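Local coordinates for LPXTG cell wall surface protein (PDB 4IGB) that probably acts as a cell-wall-anchored adhesin on the surface of Streptococcus gordonii, this chain being its N-terminal part with the N1 and N2 domains, at residues Leu33-Val38 and Phe139-Leu144; Glu70-Lys75 and Asn88-Lys93; Thr95-Gly98 and Gln104-Ala107. All blocks are in the same frame, centred on the assembly; numbering follows the deposited sequence.

Contact 1 (Leu33-Val38 and Phe139-Leu144)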
ATOM      1  N   LEU B  33       4.227   8.686   7.881  1.00 19.24           N
ATOM      2  CA  LEU B  33       3.184   9.688   7.770  1.00 23.23           C
ATOM      3  C   LEU B  33       2.994  10.266   9.148  1.00 26.19           C
ATOM      4  O   LEU B  33       2.663   9.538  10.088  1.00 24.50           O
ATOM      5  CB  LEU B  33       1.870   9.071   7.285  1.00 23.86           C
ATOM      6  CG  LEU B  33       1.723   8.736   5.806  1.00 30.32           C
ATOM      7  CD1 LEU B  33       2.782   7.753   5.385  1.00 32.47           C
ATOM      8  CD2 LEU B  33       0.338   8.157   5.558  1.00 34.70           C
ATOM      9  N   ASN B  34       3.215  11.568   9.289  1.00 17.09           N
ATOM     10  CA  ASN B  34       3.142  12.166  10.606  1.00 21.70           C
ATOM     11  C   ASN B  34       2.770  13.633  10.525  1.00 26.06           C
ATOM     12  O   ASN B  34       2.647  14.183   9.418  1.00 19.76           O
ATOM     13  CB  ASN B  34       4.461  11.968  11.347  1.00 16.74           C
ATOM     14  CG  ASN B  34       5.647  12.467  10.554  1.00 28.71           C
ATOM     15  OD1 ASN B  34       5.797  13.674  10.348  1.00 23.17           O
ATOM     16  ND2 ASN B  34       6.504  11.542  10.104  1.00 17.38           N
ATOM     17  N   ILE B  35       2.582  14.257  11.686  1.00 18.84           N
ATOM     18  CA  ILE B  35       2.173  15.666  11.728  1.00 27.78           C
ATOM     19  C   ILE B  35       3.241  16.599  11.177  1.00 22.61           C
ATOM     20  O   ILE B  35       2.975  17.775  10.948  1.00 21.27           O
ATOM     21  CB  ILE B  35       1.818  16.153  13.154  1.00 22.58           C
ATOM     22  CG1 ILE B  35       3.043  16.080  14.056  1.00 26.82           C
ATOM     23  CG2 ILE B  35       0.658  15.351  13.752  1.00 15.48           C
ATOM     24  CD1 ILE B  35       2.875  16.872  15.338  1.00 31.48           C
ATOM     25  N   ASN B  36       4.450  16.088  10.980  1.00 19.05           N
ATOM     26  CA  ASN B  36       5.544  16.936  10.538  1.00 19.60           C
ATOM     27  C   ASN B  36       5.757  16.909   9.032  1.00 20.27           C
ATOM     28  O   ASN B  36       6.370  17.814   8.472  1.00 23.42           O
ATOM     29  CB  ASN B  36       6.850  16.579  11.248  1.00 24.81           C
ATOM     30  CG  ASN B  36       6.800  16.861  12.730  1.00 35.32           C
ATOM     31  OD1 ASN B  36       7.116  15.991  13.544  1.00 46.63           O
ATOM     32  ND2 ASN B  36       6.402  18.073  13.094  1.00 25.75           N
ATOM     33  N   ASN B  37       5.280  15.868   8.364  1.00 17.81           N
ATOM     34  CA  ASN B  37       5.430  15.852   6.918  1.00 19.14           C
ATOM     35  C   ASN B  37       4.119  15.998   6.168  1.00 14.18           C
ATOM     36  O   ASN B  37       4.097  15.938   4.956  1.00 16.14           O
ATOM     37  CB  ASN B  37       6.276  14.670   6.421  1.00 16.35           C
ATOM     38  CG  ASN B  37       5.575  13.323   6.571  1.00 19.29           C
ATOM     39  OD1 ASN B  37       6.057  12.309   6.067  1.00 26.75           O
ATOM     40  ND2 ASN B  37       4.441  13.313   7.236  1.00 15.04           N
ATOM     41  N   VAL B  38       3.039  16.256   6.890  1.00 17.77           N
ATOM     42  CA  VAL B  38       1.743  16.429   6.247  1.00 15.61           C
ATOM     43  C   VAL B  38       1.535  17.881   5.826  1.00 18.72           C
ATOM     44  O   VAL B  38       2.000  18.804   6.494  1.00 20.47           O
ATOM     45  CB  VAL B  38       0.589  15.992   7.169  1.00 20.12           C
ATOM     46  CG1 VAL B  38       0.511  16.905   8.390  1.00 18.36           C
ATOM     47  CG2 VAL B  38      -0.732  16.014   6.424  1.00 22.94           C
ATOM     48  N   PHE B 139     -11.199  12.862  11.737  1.00 18.64           N
ATOM     49  CA  PHE B 139      -9.844  12.529  11.318  1.00 13.09           C
ATOM     50  C   PHE B 139      -8.775  13.175  12.184  1.00 23.40           C
ATOM     51  O   PHE B 139      -8.886  14.344  12.563  1.00 16.32           O
ATOM     52  CB  PHE B 139      -9.650  12.962   9.850  1.00 14.68           C
ATOM     53  CG  PHE B 139      -8.258  12.747   9.320  1.00 16.22           C
ATOM     54  CD1 PHE B 139      -7.804  11.471   9.016  1.00 17.62           C
ATOM     55  CD2 PHE B 139      -7.412  13.826   9.100  1.00 19.96           C
ATOM     56  CE1 PHE B 139      -6.528  11.267   8.502  1.00 15.86           C
ATOM     57  CE2 PHE B 139      -6.126  13.628   8.585  1.00 20.81           C
ATOM     58  CZ  PHE B 139      -5.688  12.353   8.295  1.00 12.26           C
ATOM     59  N   SER B 140      -7.719  12.418  12.480  1.00 14.88           N
ATOM     60  CA  SER B 140      -6.582  12.993  13.189  1.00 15.83           C
ATOM     61  C   SER B 140      -5.313  12.315  12.743  1.00 16.93           C
ATOM     62  O   SER B 140      -5.338  11.190  12.220  1.00 17.89           O
ATOM     63  CB  SER B 140      -6.734  12.879  14.721  1.00 14.92           C
ATOM     64  OG  SER B 140      -6.661  11.523  15.143  1.00 25.08           O
ATOM     65  N   ILE B 141      -4.206  13.016  12.949  1.00 17.94           N
ATOM     66  CA  ILE B 141      -2.879  12.480  12.705  1.00 18.63           C
ATOM     67  C   ILE B 141      -2.089  12.543  14.010  1.00 21.85           C
ATOM     68  O   ILE B 141      -1.955  13.606  14.608  1.00 21.07           O
ATOM     69  CB  ILE B 141      -2.150  13.307  11.643  1.00 16.80           C
ATOM     70  CG1 ILE B 141      -2.977  13.344  10.358  1.00 17.75           C
ATOM     71  CG2 ILE B 141      -0.751  12.752  11.392  1.00 17.12           C
ATOM     72  CD1 ILE B 141      -2.383  14.232   9.276  1.00 18.18           C
ATOM     73  N   SER B 142      -1.572  11.407  14.450  1.00 18.30           N
ATOM     74  CA  SER B 142      -0.781  11.358  15.673  1.00 20.83           C
ATOM     75  C   SER B 142      -0.127  10.008  15.793  1.00 23.59           C
ATOM     76  O   SER B 142      -0.441   9.078  15.048  1.00 15.27           O
ATOM     77  CB  SER B 142      -1.669  11.528  16.898  1.00 23.30           C
ATOM     78  OG  SER B 142      -2.317  10.298  17.182  1.00 25.09           O
ATOM     79  N   GLU B 143       0.770   9.885  16.763  1.00 21.02           N
ATOM     80  CA  GLU B 143       1.302   8.572  17.063  1.00 19.38           C
ATOM     81  C   GLU B 143       0.892   8.112  18.456  1.00 21.06           C
ATOM     82  O   GLU B 143       1.624   7.390  19.109  1.00 23.59           O
ATOM     83  CB  GLU B 143       2.815   8.528  16.835  1.00 22.90           C
ATOM     84  CG  GLU B 143       3.182   8.697  15.362  1.00 22.13           C
ATOM     85  CD  GLU B 143       4.680   8.741  15.107  1.00 23.18           C
ATOM     86  OE1 GLU B 143       5.162   7.960  14.274  1.00 25.78           O
ATOM     87  OE2 GLU B 143       5.377   9.572  15.720  1.00 26.22           O
ATOM     88  N   LEU B 144      -0.294   8.520  18.901  1.00 21.62           N
ATOM     89  CA  LEU B 144      -0.807   8.053  20.194  1.00 19.00           C
ATOM     90  C   LEU B 144      -0.924   6.531  20.252  1.00 23.16           C
ATOM     91  O   LEU B 144      -0.706   5.935  21.303  1.00 31.83           O
ATOM     92  CB  LEU B 144      -2.196   8.619  20.504  1.00 18.23           C
ATOM     93  CG  LEU B 144      -2.481  10.108  20.665  1.00 35.04           C
ATOM     94  CD1 LEU B 144      -3.750  10.272  21.497  1.00 20.42           C
ATOM     95  CD2 LEU B 144      -1.303  10.836  21.294  1.00 34.51           C
TER
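Ile141 is the strand residue that meets the loop 33-38, where it touches Asn34, Ile35 and Val38. Earlier on the same strand, Phe139 turns its ring to Phe111, and Ser140 packs on Met69 and Asn71 of the adjacent strand. Ile141 then points at the loop and divides its two branches. Chi1 of -57° sets CG1 anti to the carbonyl carbon and leaves CG2 anti to the backbone N, and the two branches reach different parts of the loop. CG2 lies against the backbone, 3.7 Å from Asn34 C, and also meets Ile35 CG2 at 3.8 Å. The longer arm is extended. Its CD1 meets the side chain of Val38 tip to tip, 3.7 Å from Val38 CG2 and 4.0 Å from Val38 CG1. The carbonyl of Ile141 is touched as well, with Ile35 CG2 only 3.3 Å from Ile141 O. The two isoleucine side chains cross at a slant. Beyond Ile141 no residue makes a close contact with the loop. Ser142 OG accepts from Leu144 N at 3.2 Å, an ST turn. Glu143 holds Asn148 N through OE1. The loop has polar bonds of its own. Asn34 OD1 accepts from Asn36 N at 2.8 Å, in the carbonyl plane and on a lone pair, and more weakly from Asn37 N. Ile35 lies within the turn this makes, and Val38 follows it at the start of strand 38-43. It is an Asx turn in the connection between strands 29-30 and 38-43, which belong to the two different sheets of a beta sandwich.

Contact 2 (Glu70-Lys75 and Asn88-Lys93)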
ATOM      1  N   GLU B  70      -2.545  16.370  15.196  1.00 22.70           N
ATOM      2  CA  GLU B  70      -3.238  17.327  14.354  1.00 18.23           C
ATOM      3  C   GLU B  70      -4.636  16.795  14.143  1.00 16.80           C
ATOM      4  O   GLU B  70      -4.822  15.685  13.629  1.00 16.38           O
ATOM      5  CB  GLU B  70      -2.505  17.548  13.030  1.00 13.67           C
ATOM      6  CG  GLU B  70      -3.062  18.740  12.212  1.00 21.42           C
ATOM      7  CD  GLU B  70      -2.683  20.097  12.782  1.00 20.16           C
ATOM      8  OE1 GLU B  70      -1.832  20.166  13.696  1.00 20.12           O
ATOM      9  OE2 GLU B  70      -3.233  21.110  12.303  1.00 23.18           O
ATOM     10  N   ASN B  71      -5.620  17.589  14.553  1.00 17.33           N
ATOM     11  CA  ASN B  71      -7.004  17.135  14.604  1.00 22.25           C
ATOM     12  C   ASN B  71      -7.891  17.836  13.604  1.00 24.13           C
ATOM     13  O   ASN B  71      -7.716  19.023  13.338  1.00 21.91           O
ATOM     14  CB  ASN B  71      -7.599  17.352  15.997  1.00 14.50           C
ATOM     15  CG  ASN B  71      -8.815  16.489  16.238  1.00 19.05           C
ATOM     16  OD1 ASN B  71      -9.768  16.932  16.875  1.00 29.86           O
ATOM     17  ND2 ASN B  71      -8.801  15.258  15.728  1.00 19.03           N
ATOM     18  N   PHE B  72      -8.871  17.107  13.081  1.00 19.61           N
ATOM     19  CA  PHE B  72      -9.773  17.663  12.080  1.00 18.87           C
ATOM     20  C   PHE B  72     -11.214  17.330  12.413  1.00 17.14           C
ATOM     21  O   PHE B  72     -11.582  16.153  12.582  1.00 20.57           O
ATOM     22  CB  PHE B  72      -9.441  17.123  10.688  1.00 16.37           C
ATOM     23  CG  PHE B  72      -8.064  17.467  10.208  1.00 17.36           C
ATOM     24  CD1 PHE B  72      -6.963  16.736  10.633  1.00 14.17           C
ATOM     25  CD2 PHE B  72      -7.870  18.505   9.301  1.00 21.07           C
ATOM     26  CE1 PHE B  72      -5.692  17.038  10.161  1.00 17.50           C
ATOM     27  CE2 PHE B  72      -6.605  18.823   8.849  1.00 16.63           C
ATOM     28  CZ  PHE B  72      -5.512  18.085   9.275  1.00 15.34           C
ATOM     29  N   THR B  73     -12.039  18.360  12.499  1.00 15.31           N
ATOM     30  CA  THR B  73     -13.459  18.147  12.723  1.00 14.13           C
ATOM     31  C   THR B  73     -14.272  18.857  11.662  1.00 20.53           C
ATOM     32  O   THR B  73     -13.742  19.662  10.899  1.00 16.76           O
ATOM     33  CB  THR B  73     -13.887  18.647  14.117  1.00 19.82           C
ATOM     34  OG1 THR B  73     -13.812  20.076  14.154  1.00 15.97           O
ATOM     35  CG2 THR B  73     -12.985  18.039  15.216  1.00 18.77           C
ATOM     36  N   LEU B  74     -15.566  18.545  11.624  1.00 22.00           N
ATOM     37  CA  LEU B  74     -16.498  19.112  10.666  1.00 17.60           C
ATOM     38  C   LEU B  74     -17.549  19.951  11.396  1.00 22.81           C
ATOM     39  O   LEU B  74     -18.182  19.483  12.338  1.00 22.02           O
ATOM     40  CB  LEU B  74     -17.178  17.984   9.878  1.00 13.54           C
ATOM     41  CG  LEU B  74     -16.319  17.326   8.804  1.00 15.19           C
ATOM     42  CD1 LEU B  74     -16.934  16.022   8.329  1.00 17.59           C
ATOM     43  CD2 LEU B  74     -16.100  18.297   7.627  1.00 15.52           C
ATOM     44  N   LYS B  75     -17.721  21.196  10.964  1.00 25.98           N
ATOM     45  CA  LYS B  75     -18.745  22.085  11.521  1.00 30.47           C
ATOM     46  C   LYS B  75     -20.146  21.691  11.067  1.00 30.58           C
ATOM     47  O   LYS B  75     -20.446  21.732   9.873  1.00 29.78           O
ATOM     48  CB  LYS B  75     -18.480  23.524  11.085  1.00 24.84           C
ATOM     49  CG  LYS B  75     -17.099  24.024  11.467  1.00 37.14           C
ATOM     50  CD  LYS B  75     -16.751  25.313  10.730  1.00 33.28           C
ATOM     51  CE  LYS B  75     -15.383  25.815  11.166  1.00 40.47           C
ATOM     52  NZ  LYS B  75     -14.850  26.877  10.273  1.00 50.15           N
ATOM     53  N   ASN B  88     -15.735  16.423  -0.550  1.00 14.91           N
ATOM     54  CA  ASN B  88     -14.339  16.839  -0.610  1.00 13.71           C
ATOM     55  C   ASN B  88     -13.909  17.811   0.479  1.00 17.74           C
ATOM     56  O   ASN B  88     -13.467  18.924   0.173  1.00 15.02           O
ATOM     57  CB  ASN B  88     -14.053  17.468  -1.980  1.00 19.79           C
ATOM     58  CG  ASN B  88     -14.063  16.446  -3.087  1.00 28.33           C
ATOM     59  OD1 ASN B  88     -14.966  16.428  -3.924  1.00 32.37           O
ATOM     60  ND2 ASN B  88     -13.072  15.572  -3.086  1.00 19.98           N
ATOM     61  N   PRO B  89     -14.035  17.405   1.755  1.00 15.96           N
ATOM     62  CA  PRO B  89     -13.731  18.374   2.818  1.00 12.08           C
ATOM     63  C   PRO B  89     -12.239  18.602   3.014  1.00 15.18           C
ATOM     64  O   PRO B  89     -11.818  19.631   3.553  1.00 18.41           O
ATOM     65  CB  PRO B  89     -14.331  17.719   4.073  1.00 18.58           C
ATOM     66  CG  PRO B  89     -14.422  16.234   3.733  1.00 16.45           C
ATOM     67  CD  PRO B  89     -14.676  16.178   2.263  1.00 16.60           C
ATOM     68  N   LEU B  90     -11.436  17.646   2.578  1.00 16.14           N
ATOM     69  CA  LEU B  90     -10.040  17.623   2.974  1.00 16.56           C
ATOM     70  C   LEU B  90      -9.199  16.808   2.014  1.00 16.58           C
ATOM     71  O   LEU B  90      -9.498  15.641   1.736  1.00 17.76           O
ATOM     72  CB  LEU B  90      -9.900  17.038   4.385  1.00 14.98           C
ATOM     73  CG  LEU B  90      -8.485  17.091   4.964  1.00 14.52           C
ATOM     74  CD1 LEU B  90      -8.026  18.540   5.071  1.00 12.75           C
ATOM     75  CD2 LEU B  90      -8.411  16.411   6.333  1.00 18.20           C
ATOM     76  N   SER B  91      -8.135  17.432   1.533  1.00 15.46           N
ATOM     77  CA  SER B  91      -7.141  16.787   0.687  1.00 15.23           C
ATOM     78  C   SER B  91      -5.740  17.005   1.274  1.00 20.72           C
ATOM     79  O   SER B  91      -5.340  18.147   1.537  1.00 19.72           O
ATOM     80  CB  SER B  91      -7.216  17.364  -0.733  1.00 13.37           C
ATOM     81  OG  SER B  91      -6.088  16.963  -1.484  1.00 24.97           O
ATOM     82  N   LEU B  92      -4.994  15.921   1.478  1.00 14.68           N
ATOM     83  CA  LEU B  92      -3.702  16.011   2.151  1.00 16.68           C
ATOM     84  C   LEU B  92      -2.557  15.473   1.321  1.00 15.69           C
ATOM     85  O   LEU B  92      -2.729  14.594   0.497  1.00 14.65           O
ATOM     86  CB  LEU B  92      -3.725  15.205   3.459  1.00 14.91           C
ATOM     87  CG  LEU B  92      -4.814  15.621   4.445  1.00 21.51           C
ATOM     88  CD1 LEU B  92      -4.893  14.613   5.572  1.00 22.58           C
ATOM     89  CD2 LEU B  92      -4.522  17.022   4.973  1.00 17.74           C
ATOM     90  N   LYS B  93      -1.364  15.954   1.619  1.00 14.49           N
ATOM     91  CA  LYS B  93      -0.166  15.346   1.092  1.00 15.57           C
ATOM     92  C   LYS B  93       0.794  15.040   2.244  1.00 21.01           C
ATOM     93  O   LYS B  93       0.983  15.872   3.133  1.00 17.22           O
ATOM     94  CB  LYS B  93       0.496  16.278   0.074  1.00 15.27           C
ATOM     95  CG  LYS B  93       1.738  15.705  -0.553  1.00 18.72           C
ATOM     96  CD  LYS B  93       2.423  16.720  -1.442  1.00 22.08           C
ATOM     97  CE  LYS B  93       3.770  16.178  -1.943  1.00 25.65           C
ATOM     98  NZ  LYS B  93       4.320  17.058  -3.019  1.00 28.15           N
TER
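Leu90 lays a methyl over one face of the Phe72 ring, and this CH-pi contact is the main link between the segments. The leucine can be followed outward. CB points toward strand 70-75 and, with CG, forms the stem that carries the two methyls across. CG is anti to the backbone N (chi1 -174°), which directs the branch at the ring. CD1 reaches the ring atom Phe72 CE2 at 4.0 Å. CD2 does most of the touching. It lies 3.7 Å from Phe72 CD2 and 3.9 Å from Phe72 CE2. The line from Leu90 CD2 to the ring centroid is 4.0 Å long and 24° off the ring normal, so the methyl sits over the face but shifted toward the rim. The two side chains cross at about a right angle. A second, lighter contact lies beside it, where Leu74 CD2 approaches Pro89 CB at 4.0 Å. Here too the groups are purely apolar, and all four residues are buried. The backbones stay well apart, with 9.1 Å between Phe72 CA and Leu90 CA. That is the spacing of packed sheets, not of bonded neighbours in one sheet. Phe139 meets the Phe72 ring with planes at about 45° and also touches Leu92, while Leu74 rests on Val114 and Phe138, and Pro89 on Val47. Strand 68-75 runs between strands 135-142 and 47-53 in one sheet, and strand 84-100 runs between strands 38-43 and 103-118 in the sheet packed against it.

Contact 3 (Thr95-Gly98 and Gln104-Ala107)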
ATOM      1  N   THR B  95       4.659  14.399   2.430  1.00 16.65           N
ATOM      2  CA  THR B  95       5.834  14.503   1.573  1.00 20.10           C
ATOM      3  C   THR B  95       7.037  13.707   2.102  1.00 20.92           C
ATOM      4  O   THR B  95       7.385  13.798   3.275  1.00 24.33           O
ATOM      5  CB  THR B  95       6.269  15.983   1.383  1.00 21.29           C
ATOM      6  OG1 THR B  95       5.184  16.743   0.845  1.00 20.82           O
ATOM      7  CG2 THR B  95       7.452  16.072   0.423  1.00 17.53           C
ATOM      8  N   ASN B  96       7.696  12.972   1.212  1.00 21.32           N
ATOM      9  CA  ASN B  96       8.870  12.188   1.570  1.00 16.15           C
ATOM     10  C   ASN B  96       8.577  11.218   2.709  1.00 18.77           C
ATOM     11  O   ASN B  96       9.100  11.368   3.812  1.00 20.31           O
ATOM     12  CB  ASN B  96      10.045  13.096   1.947  1.00 11.54           C
ATOM     13  CG  ASN B  96      11.334  12.328   2.074  1.00 26.59           C
ATOM     14  OD1 ASN B  96      11.421  11.183   1.622  1.00 24.71           O
ATOM     15  ND2 ASN B  96      12.342  12.939   2.693  1.00 21.46           N
ATOM     16  N   ILE B  97       7.738  10.230   2.422  1.00 17.16           N
ATOM     17  CA  ILE B  97       7.291   9.266   3.414  1.00 21.90           C
ATOM     18  C   ILE B  97       8.249   8.097   3.448  1.00 25.68           C
ATOM     19  O   ILE B  97       8.108   7.190   4.269  1.00 16.99           O
ATOM     20  CB  ILE B  97       5.876   8.737   3.084  1.00 25.67           C
ATOM     21  CG1 ILE B  97       5.904   7.846   1.841  1.00 19.32           C
ATOM     22  CG2 ILE B  97       4.881   9.895   2.916  1.00 13.58           C
ATOM     23  CD1 ILE B  97       4.505   7.432   1.376  1.00 17.62           C
ATOM     24  N   GLY B  98       9.214   8.116   2.532  1.00 16.99           N
ATOM     25  CA  GLY B  98      10.227   7.084   2.483  1.00 18.83           C
ATOM     26  C   GLY B  98      10.989   7.155   1.176  1.00 24.76           C
ATOM     27  O   GLY B  98      10.599   7.880   0.256  1.00 21.29           O
ATOM     28  N   GLN B 104      12.356   9.015  -3.886  1.00 21.17           N
ATOM     29  CA  GLN B 104      11.463   9.547  -2.861  1.00 22.59           C
ATOM     30  C   GLN B 104       9.991   9.279  -3.202  1.00 21.09           C
ATOM     31  O   GLN B 104       9.546   9.471  -4.349  1.00 18.23           O
ATOM     32  CB  GLN B 104      11.682  11.045  -2.667  1.00 16.08           C
ATOM     33  CG  GLN B 104      10.607  11.712  -1.817  1.00 20.77           C
ATOM     34  CD  GLN B 104      10.810  13.216  -1.705  1.00 30.29           C
ATOM     35  OE1 GLN B 104      11.945  13.695  -1.725  1.00 28.40           O
ATOM     36  NE2 GLN B 104       9.711  13.966  -1.601  1.00 20.90           N
ATOM     37  N   VAL B 105       9.246   8.852  -2.186  1.00 17.30           N
ATOM     38  CA  VAL B 105       7.829   8.544  -2.312  1.00 20.90           C
ATOM     39  C   VAL B 105       7.013   9.533  -1.496  1.00 17.78           C
ATOM     40  O   VAL B 105       7.382   9.876  -0.368  1.00 18.82           O
ATOM     41  CB  VAL B 105       7.516   7.101  -1.837  1.00 20.49           C
ATOM     42  CG1 VAL B 105       6.017   6.796  -1.954  1.00 17.12           C
ATOM     43  CG2 VAL B 105       8.328   6.092  -2.639  1.00 13.59           C
ATOM     44  N   ASP B 106       5.922  10.009  -2.089  1.00 20.52           N
ATOM     45  CA  ASP B 106       4.940  10.840  -1.388  1.00 20.53           C
ATOM     46  C   ASP B 106       3.605  10.121  -1.249  1.00 18.18           C
ATOM     47  O   ASP B 106       3.289   9.234  -2.040  1.00 18.14           O
ATOM     48  CB  ASP B 106       4.699  12.166  -2.121  1.00 15.63           C
ATOM     49  CG  ASP B 106       5.973  12.950  -2.351  1.00 19.91           C
ATOM     50  OD1 ASP B 106       6.841  12.980  -1.457  1.00 17.91           O
ATOM     51  OD2 ASP B 106       6.114  13.521  -3.449  1.00 24.10           O
ATOM     52  N   ALA B 107       2.822  10.513  -0.247  1.00 14.88           N
ATOM     53  CA  ALA B 107       1.469  10.002  -0.106  1.00 18.34           C
ATOM     54  C   ALA B 107       0.451  11.118  -0.284  1.00 19.62           C
ATOM     55  O   ALA B 107       0.681  12.265   0.106  1.00 16.56           O
ATOM     56  CB  ALA B 107       1.276   9.344   1.243  1.00 13.41           C
TER
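Asp106 OD1 takes two hydrogen bonds, one from each segment. Asn96 N donates to Asp106 OD1 at 2.8 Å, and the bond is almost straight at 178°. Gln104 NE2 donates to the same Asp106 OD1 at 3.0 Å. Asp106 OD1 receives it on its syn lone pair, the side of the other carboxylate oxygen. This bond, with OD1 in the amide plane, helps to set the rotation of the Gln104 amide. OD2 of Asp106 has a long, weak ion pair with Lys93. Two backbone bonds follow: Ile97 N to Val105 O at 2.8 Å, and Val105 N to Gly98 O at 3.0 Å. The segments are parts of the beta hairpin made by strands 84-100 and 103-118. Residues 95-98 are only weakly bonded as a strand. Asn96 has a left-handed backbone, and the short segments run at 111° to each other, far from a regular antiparallel pair. The carboxylate of Asp106 thus binds a main-chain N-H where the ladder is irregular. Around these bonds come the side chains. The Asn96 amide stacks on that of Gln104, their planes 28° apart, with Asn96 CB 3.7 Å from Gln104 CD. Thr95 lies alongside Asp106, pointing the same way. Ile97 reaches inward with its extended CG1-CD1 arm. Its CD1 rests 3.7 Å from Val105 CG1 and 3.8 Å from Ala107 CB. Ile180 of strand 170-182 touches both Ile97 and Val105.

In the fold
Contact 2 is the most buried and wholly apolar, joining the faces of two sheets. Contact 1 is also apolar across its segments, but it is only partly buried, and its hydrogen bonds lie within each segment, not between the two. Contact 3 lies within one sheet and is largely buried, with Asn96 exposed; hydrogen bonds dominate it. Contacts 1 and 2 share a sheet, because strands 135-142 and 68-75 are neighbours, and a backbone hydrogen bond joins Phe139 to Phe72. Contacts 2 and 3 both use strand 84-100, at places about 20 Å apart between centres. A backbone hydrogen bond from Thr95 N to Asn37 O joins contacts 1 and 3. All three lie in the N-terminal (N1) domain.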